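Local structure of oxalate biosynthetic component 1 (Burkholderia thailandensis, 5IKY) at residues 536-541 against 559-564; 689-694 against 721-726. The protein produces oxalate under quorum-sensing control as a bifunctional enzyme that combines serine hydrolase activity with a lyase activity. All blocks are in the same frame, centred on the assembly; numbering follows the deposited sequence.

Interaction 1: residues 536-541 against 559-564; sequences RQAEAA and DALHPI
The side-chain amide of Gln537 lies with one face against Ile564. Ile564 CG1 stands over that face, 3.5 Å from Gln537 NE2. Pro563 CB lies near the amide plane, off its NE2 side, at 4.5 Å from Gln537 NE2. Gln537 CG is anti to the backbone N (chi1 -170°), and the extended chain beyond it carries the amide out across Ile564. Gln537 and Ile564 slide past each other in opposite directions, and CB and CG of Gln537 both touch Ile564 CD1.

CD1 reaches further, to the backbone of helix 530-541. Ile564 CD1 sits 3.3 Å from Ala538 N and 3.5 Å from Ala538 CB. Ile564 CG1 is anti to the carbonyl carbon (chi1 -70°), and CD1 continues the chain in an extended form. Leu561 approaches the same alanine with a branch tip: Leu561 CD2 is 3.9 Å from Ala538 CB. Ala538 is thus touched by two aliphatic ends.

Further along, Ala541 and Ala560 meet methyl to carbonyl in both directions. Ala541 CB is 3.7 Å from Ala560 O, and Ala560 CB is 3.9 Å from Ala541 O. Leu542 also touches Ala560 and Leu561.

The contact packs the end of helix 530-541 against the break between helices 554-560 and 562-579. The 559-564 side belongs to the cap domain family. Leu561 sits at that break, in the N-cap position of the second helix. Its side chain has no polar group for capping and goes into the packing instead.

No hydrogen bond crosses between the two segments. Buried Ala538, Leu561 and Ile564 form the inner part, while Pro563 is exposed and Gln537 partly exposed. The chemistry implies cohesion by apolar burial and close fit, with the Gln537 amide giving a flat surface to Ile564 rather than a directed bond.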
loop_
_atom_site.group_PDB
_atom_site.type_symbol
_atom_site.label_atom_id
_atom_site.label_comp_id
_atom_site.label_asym_id
_atom_site.label_seq_id
_atom_site.Cartn_x
_atom_site.Cartn_y
_atom_site.Cartn_z
ATOM N N ARG A 536 12.772 -17.932 -0.209
ATOM C CA ARG A 536 12.560 -19.003 -1.180
ATOM C C ARG A 536 13.767 -19.933 -1.245
ATOM O O ARG A 536 13.640 -21.104 -1.604
ATOM C CB ARG A 536 12.266 -18.425 -2.563
ATOM C CG ARG A 536 10.867 -17.854 -2.703
ATOM C CD ARG A 536 10.741 -17.038 -3.968
ATOM N NE ARG A 536 9.372 -16.596 -4.200
ATOM C CZ ARG A 536 9.037 -15.664 -5.083
ATOM N NH1 ARG A 536 9.978 -15.078 -5.808
ATOM N NH2 ARG A 536 7.768 -15.316 -5.236
ATOM N N GLN A 537 14.932 -19.403 -0.894
ATOM C CA GLN A 537 16.148 -20.200 -0.823
ATOM C C GLN A 537 16.077 -21.170 0.360
ATOM O O GLN A 537 16.583 -22.293 0.289
ATOM C CB GLN A 537 17.373 -19.288 -0.715
ATOM C CG GLN A 537 18.700 -20.002 -0.863
ATOM C CD GLN A 537 19.881 -19.067 -0.706
ATOM O OE1 GLN A 537 19.800 -17.883 -1.034
ATOM N NE2 GLN A 537 20.988 -19.595 -0.198
ATOM N N ALA A 538 15.440 -20.731 1.445
ATOM C CA ALA A 538 15.233 -21.585 2.616
ATOM C C ALA A 538 14.159 -22.606 2.331
ATOM O O ALA A 538 14.273 -23.772 2.709
ATOM C CB ALA A 538 14.866 -20.755 3.837
ATOM N N GLU A 539 13.109 -22.151 1.659
ATOM C CA GLU A 539 12.018 -23.017 1.253
ATOM C C GLU A 539 12.549 -24.151 0.383
ATOM O O GLU A 539 12.139 -25.304 0.527
ATOM C CB GLU A 539 10.963 -22.201 0.513
ATOM C CG GLU A 539 9.711 -22.953 0.147
ATOM C CD GLU A 539 8.631 -22.024 -0.363
ATOM O OE1 GLU A 539 8.083 -22.292 -1.452
ATOM O OE2 GLU A 539 8.327 -21.027 0.327
ATOM N N ALA A 540 13.488 -23.816 -0.499
ATOM C CA ALA A 540 14.105 -24.800 -1.381
ATOM C C ALA A 540 15.007 -25.762 -0.612
ATOM O O ALA A 540 15.014 -26.962 -0.877
ATOM C CB ALA A 540 14.896 -24.103 -2.478
ATOM N N ALA A 541 15.767 -25.234 0.341
ATOM C CA ALA A 541 16.715 -26.047 1.099
ATOM C C ALA A 541 16.021 -27.043 2.028
ATOM O O ALA A 541 16.602 -28.062 2.399
ATOM C CB ALA A 541 17.651 -25.151 1.898
ATOM N N ASP A 559 21.380 -27.410 9.741
ATOM C CA ASP A 559 22.462 -27.807 8.849
ATOM C C ASP A 559 22.142 -27.448 7.399
ATOM O O ASP A 559 23.021 -27.037 6.641
ATOM C CB ASP A 559 22.728 -29.308 8.979
ATOM C CG ASP A 559 23.974 -29.745 8.241
ATOM O OD1 ASP A 559 25.084 -29.401 8.695
ATOM O OD2 ASP A 559 23.843 -30.441 7.212
ATOM N N ALA A 560 20.877 -27.595 7.021
ATOM C CA ALA A 560 20.454 -27.309 5.655
ATOM C C ALA A 560 20.410 -25.807 5.368
ATOM O O ALA A 560 20.471 -25.390 4.212
ATOM C CB ALA A 560 19.094 -27.937 5.386
ATOM N N LEU A 561 20.305 -25.002 6.422
ATOM C CA LEU A 561 20.184 -23.552 6.276
ATOM C C LEU A 561 21.525 -22.839 6.398
ATOM O O LEU A 561 21.575 -21.611 6.477
ATOM C CB LEU A 561 19.220 -22.988 7.321
ATOM C CG LEU A 561 17.766 -23.444 7.262
ATOM C CD1 LEU A 561 16.993 -22.849 8.423
ATOM C CD2 LEU A 561 17.132 -23.059 5.935
ATOM N N HIS A 562 22.606 -23.610 6.417
ATOM C CA HIS A 562 23.939 -23.058 6.654
ATOM C C HIS A 562 24.329 -21.916 5.700
ATOM O O HIS A 562 24.817 -20.884 6.160
ATOM C CB HIS A 562 24.990 -24.171 6.590
ATOM C CG HIS A 562 26.310 -23.785 7.180
ATOM N ND1 HIS A 562 26.524 -23.715 8.540
ATOM C CD2 HIS A 562 27.482 -23.440 6.597
ATOM C CE1 HIS A 562 27.772 -23.348 8.769
ATOM N NE2 HIS A 562 28.375 -23.176 7.606
ATOM N N PRO A 563 24.121 -22.083 4.376
ATOM C CA PRO A 563 24.516 -20.959 3.513
ATOM C C PRO A 563 23.653 -19.716 3.713
ATOM O O PRO A 563 24.091 -18.602 3.435
ATOM C CB PRO A 563 24.339 -21.525 2.098
ATOM C CG PRO A 563 23.352 -22.622 2.247
ATOM C CD PRO A 563 23.636 -23.230 3.585
ATOM N N ILE A 564 22.433 -19.914 4.193
ATOM C CA ILE A 564 21.509 -18.809 4.420
ATOM C C ILE A 564 21.844 -18.057 5.701
ATOM O O ILE A 564 21.738 -16.828 5.762
ATOM C CB ILE A 564 20.065 -19.313 4.464
ATOM C CG1 ILE A 564 19.647 -19.740 3.063
ATOM C CG2 ILE A 564 19.134 -18.247 5.032
ATOM C CD1 ILE A 564 18.269 -20.214 2.987
#

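Interaction 2: residues 689-694 against 721-726; sequences YLVGIP and LLYHAL
Two helical elements of the cap domain family meet here: the end region of helix 682-690 with the turn after it, and a length of helix 715-734. The type I beta turn from Leu690 to Ile693 puts Val691 against the second helix. Val691 CG1 lies over one face of the Tyr723 ring, offset toward the rim by CE2, 4.1 Å from the centroid and 18° off the ring normal, a CH-pi contact. Val691 CG1 is also 3.7 Å from Leu722 CB. Chi1 of -65° sets CG1 beside the backbone N, where it meets both. The other methyl, Val691 CG2, lies 3.8 Å from Tyr723 OH and 4.2 Å from Leu726 CD1.

Leu690 and Leu722 cross at about a right angle. Their branches meet at Leu690 CD1 and Leu722 CD2, 4.0 Å apart, and Leu722 CD1 touches Leu690 CB. Leu687 extends this leucine packing, touching both Leu722 and Leu726.

No hydrogen bond links the two segments. Within this contact the Tyr723 hydroxyl oxygen meets only carbons of Val691. Leu690, Leu722 and Leu726 are buried, so the contact implies joining by apolar packing, with the aromatic face of Tyr723 covering the valine.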
loop_
_atom_site.group_PDB
_atom_site.type_symbol
_atom_site.label_atom_id
_atom_site.label_comp_id
_atom_site.label_asym_id
_atom_site.label_seq_id
_atom_site.Cartn_x
_atom_site.Cartn_y
_atom_site.Cartn_z
ATOM N N TYR A 689 14.819 -13.924 11.869
ATOM C CA TYR A 689 14.776 -13.048 10.709
ATOM C C TYR A 689 13.949 -13.669 9.587
ATOM O O TYR A 689 13.082 -13.014 9.009
ATOM C CB TYR A 689 16.197 -12.743 10.222
ATOM C CG TYR A 689 16.261 -12.071 8.868
ATOM C CD1 TYR A 689 15.853 -10.755 8.705
ATOM C CD2 TYR A 689 16.742 -12.751 7.757
ATOM C CE1 TYR A 689 15.913 -10.136 7.470
ATOM C CE2 TYR A 689 16.807 -12.141 6.518
ATOM C CZ TYR A 689 16.392 -10.833 6.381
ATOM O OH TYR A 689 16.456 -10.222 5.153
ATOM N N LEU A 690 14.213 -14.940 9.295
ATOM C CA LEU A 690 13.542 -15.639 8.202
ATOM C C LEU A 690 12.022 -15.674 8.357
ATOM O O LEU A 690 11.295 -15.397 7.406
ATOM C CB LEU A 690 14.076 -17.066 8.078
ATOM C CG LEU A 690 15.461 -17.216 7.449
ATOM C CD1 LEU A 690 15.916 -18.665 7.507
ATOM C CD2 LEU A 690 15.455 -16.709 6.015
ATOM N N VAL A 691 11.543 -16.006 9.553
ATOM C CA VAL A 691 10.104 -16.102 9.785
ATOM C C VAL A 691 9.444 -14.726 9.829
ATOM O O VAL A 691 8.221 -14.620 9.900
ATOM C CB VAL A 691 9.787 -16.850 11.093
ATOM C CG1 VAL A 691 10.233 -18.301 10.996
ATOM C CG2 VAL A 691 10.441 -16.155 12.278
ATOM N N GLY A 692 10.261 -13.678 9.783
ATOM C CA GLY A 692 9.758 -12.316 9.788
ATOM C C GLY A 692 9.688 -11.696 8.403
ATOM O O GLY A 692 9.152 -10.601 8.232
ATOM N N ILE A 693 10.237 -12.389 7.409
ATOM C CA ILE A 693 10.196 -11.902 6.032
ATOM C C ILE A 693 8.773 -11.884 5.447
ATOM O O ILE A 693 8.374 -10.884 4.846
ATOM C CB ILE A 693 11.121 -12.731 5.113
ATOM C CG1 ILE A 693 12.580 -12.563 5.542
ATOM C CG2 ILE A 693 10.951 -12.316 3.654
ATOM C CD1 ILE A 693 13.542 -13.429 4.761
ATOM N N PRO A 694 7.993 -12.973 5.617
ATOM C CA PRO A 694 6.635 -12.871 5.069
ATOM C C PRO A 694 5.773 -11.877 5.839
ATOM O O PRO A 694 5.898 -11.784 7.059
ATOM C CB PRO A 694 6.075 -14.293 5.222
ATOM C CG PRO A 694 7.259 -15.163 5.465
ATOM C CD PRO A 694 8.238 -14.306 6.194
ATOM N N LEU A 721 8.955 -25.922 9.848
ATOM C CA LEU A 721 10.321 -26.391 10.047
ATOM C C LEU A 721 11.190 -25.324 10.702
ATOM O O LEU A 721 12.001 -25.625 11.579
ATOM C CB LEU A 721 10.937 -26.821 8.714
ATOM C CG LEU A 721 10.367 -28.109 8.119
ATOM C CD1 LEU A 721 10.894 -28.338 6.714
ATOM C CD2 LEU A 721 10.707 -29.280 9.018
ATOM N N LEU A 722 11.018 -24.080 10.269
ATOM C CA LEU A 722 11.781 -22.964 10.819
ATOM C C LEU A 722 11.489 -22.766 12.302
ATOM O O LEU A 722 12.404 -22.585 13.104
ATOM C CB LEU A 722 11.479 -21.678 10.050
ATOM C CG LEU A 722 12.046 -21.605 8.634
ATOM C CD1 LEU A 722 11.624 -20.313 7.948
ATOM C CD2 LEU A 722 13.556 -21.735 8.672
ATOM N N TYR A 723 10.210 -22.800 12.664
ATOM C CA TYR A 723 9.817 -22.648 14.062
ATOM C C TYR A 723 10.194 -23.874 14.884
ATOM O O TYR A 723 10.377 -23.781 16.095
ATOM C CB TYR A 723 8.317 -22.376 14.176
ATOM C CG TYR A 723 7.972 -20.910 14.058
ATOM C CD1 TYR A 723 8.424 -19.998 15.003
ATOM C CD2 TYR A 723 7.198 -20.437 13.005
ATOM C CE1 TYR A 723 8.122 -18.656 14.902
ATOM C CE2 TYR A 723 6.886 -19.094 12.898
ATOM C CZ TYR A 723 7.349 -18.208 13.852
ATOM O OH TYR A 723 7.045 -16.871 13.758
ATOM N N HIS A 724 10.307 -25.021 14.221
ATOM C CA HIS A 724 10.770 -26.238 14.875
ATOM C C HIS A 724 12.186 -26.043 15.404
ATOM O O HIS A 724 12.468 -26.312 16.571
ATOM C CB HIS A 724 10.719 -27.421 13.907
ATOM C CG HIS A 724 11.050 -28.739 14.536
ATOM N ND1 HIS A 724 12.316 -29.062 14.975
ATOM C CD2 HIS A 724 10.278 -29.821 14.789
ATOM C CE1 HIS A 724 12.307 -30.283 15.479
ATOM N NE2 HIS A 724 11.083 -30.767 15.376
ATOM N N ALA A 725 13.073 -25.569 14.533
ATOM C CA ALA A 725 14.450 -25.293 14.919
ATOM C C ALA A 725 14.505 -24.134 15.906
ATOM O O ALA A 725 15.334 -24.117 16.817
ATOM C CB ALA A 725 15.296 -24.988 13.692
ATOM N N LEU A 726 13.611 -23.168 15.719
ATOM C CA LEU A 726 13.549 -21.994 16.579
ATOM C C LEU A 726 13.099 -22.390 17.981
ATOM O O LEU A 726 13.564 -21.827 18.971
ATOM C CB LEU A 726 12.606 -20.943 15.987
ATOM C CG LEU A 726 12.870 -19.471 16.311
ATOM C CD1 LEU A 726 12.251 -18.581 15.245
ATOM C CD2 LEU A 726 12.333 -19.097 17.683
#

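In the fold
Interactions 1 and 2 are neighbours, with centres 11 Å apart, and they follow in series along the chain. They touch directly: Leu561 CD1 is 3.6 Å from Leu722 CD2, and Ile564 CG2 is 4.1 Å from Leu690 CD1. Leu561 and Ile564 of interaction 1 therefore bridge to Leu722 and Leu690 of interaction 2. Leu687 of helix 682-690 also touches Leu561 and Leu722, and Leu542 touches both Leu561 and Leu721. The result is a shared apolar layer between helices 530-541, 554-560, 562-579, 682-690 and 715-734. The magnesium ligands His227 and Glu477 belong to neither contact. Both interactions are structural packing.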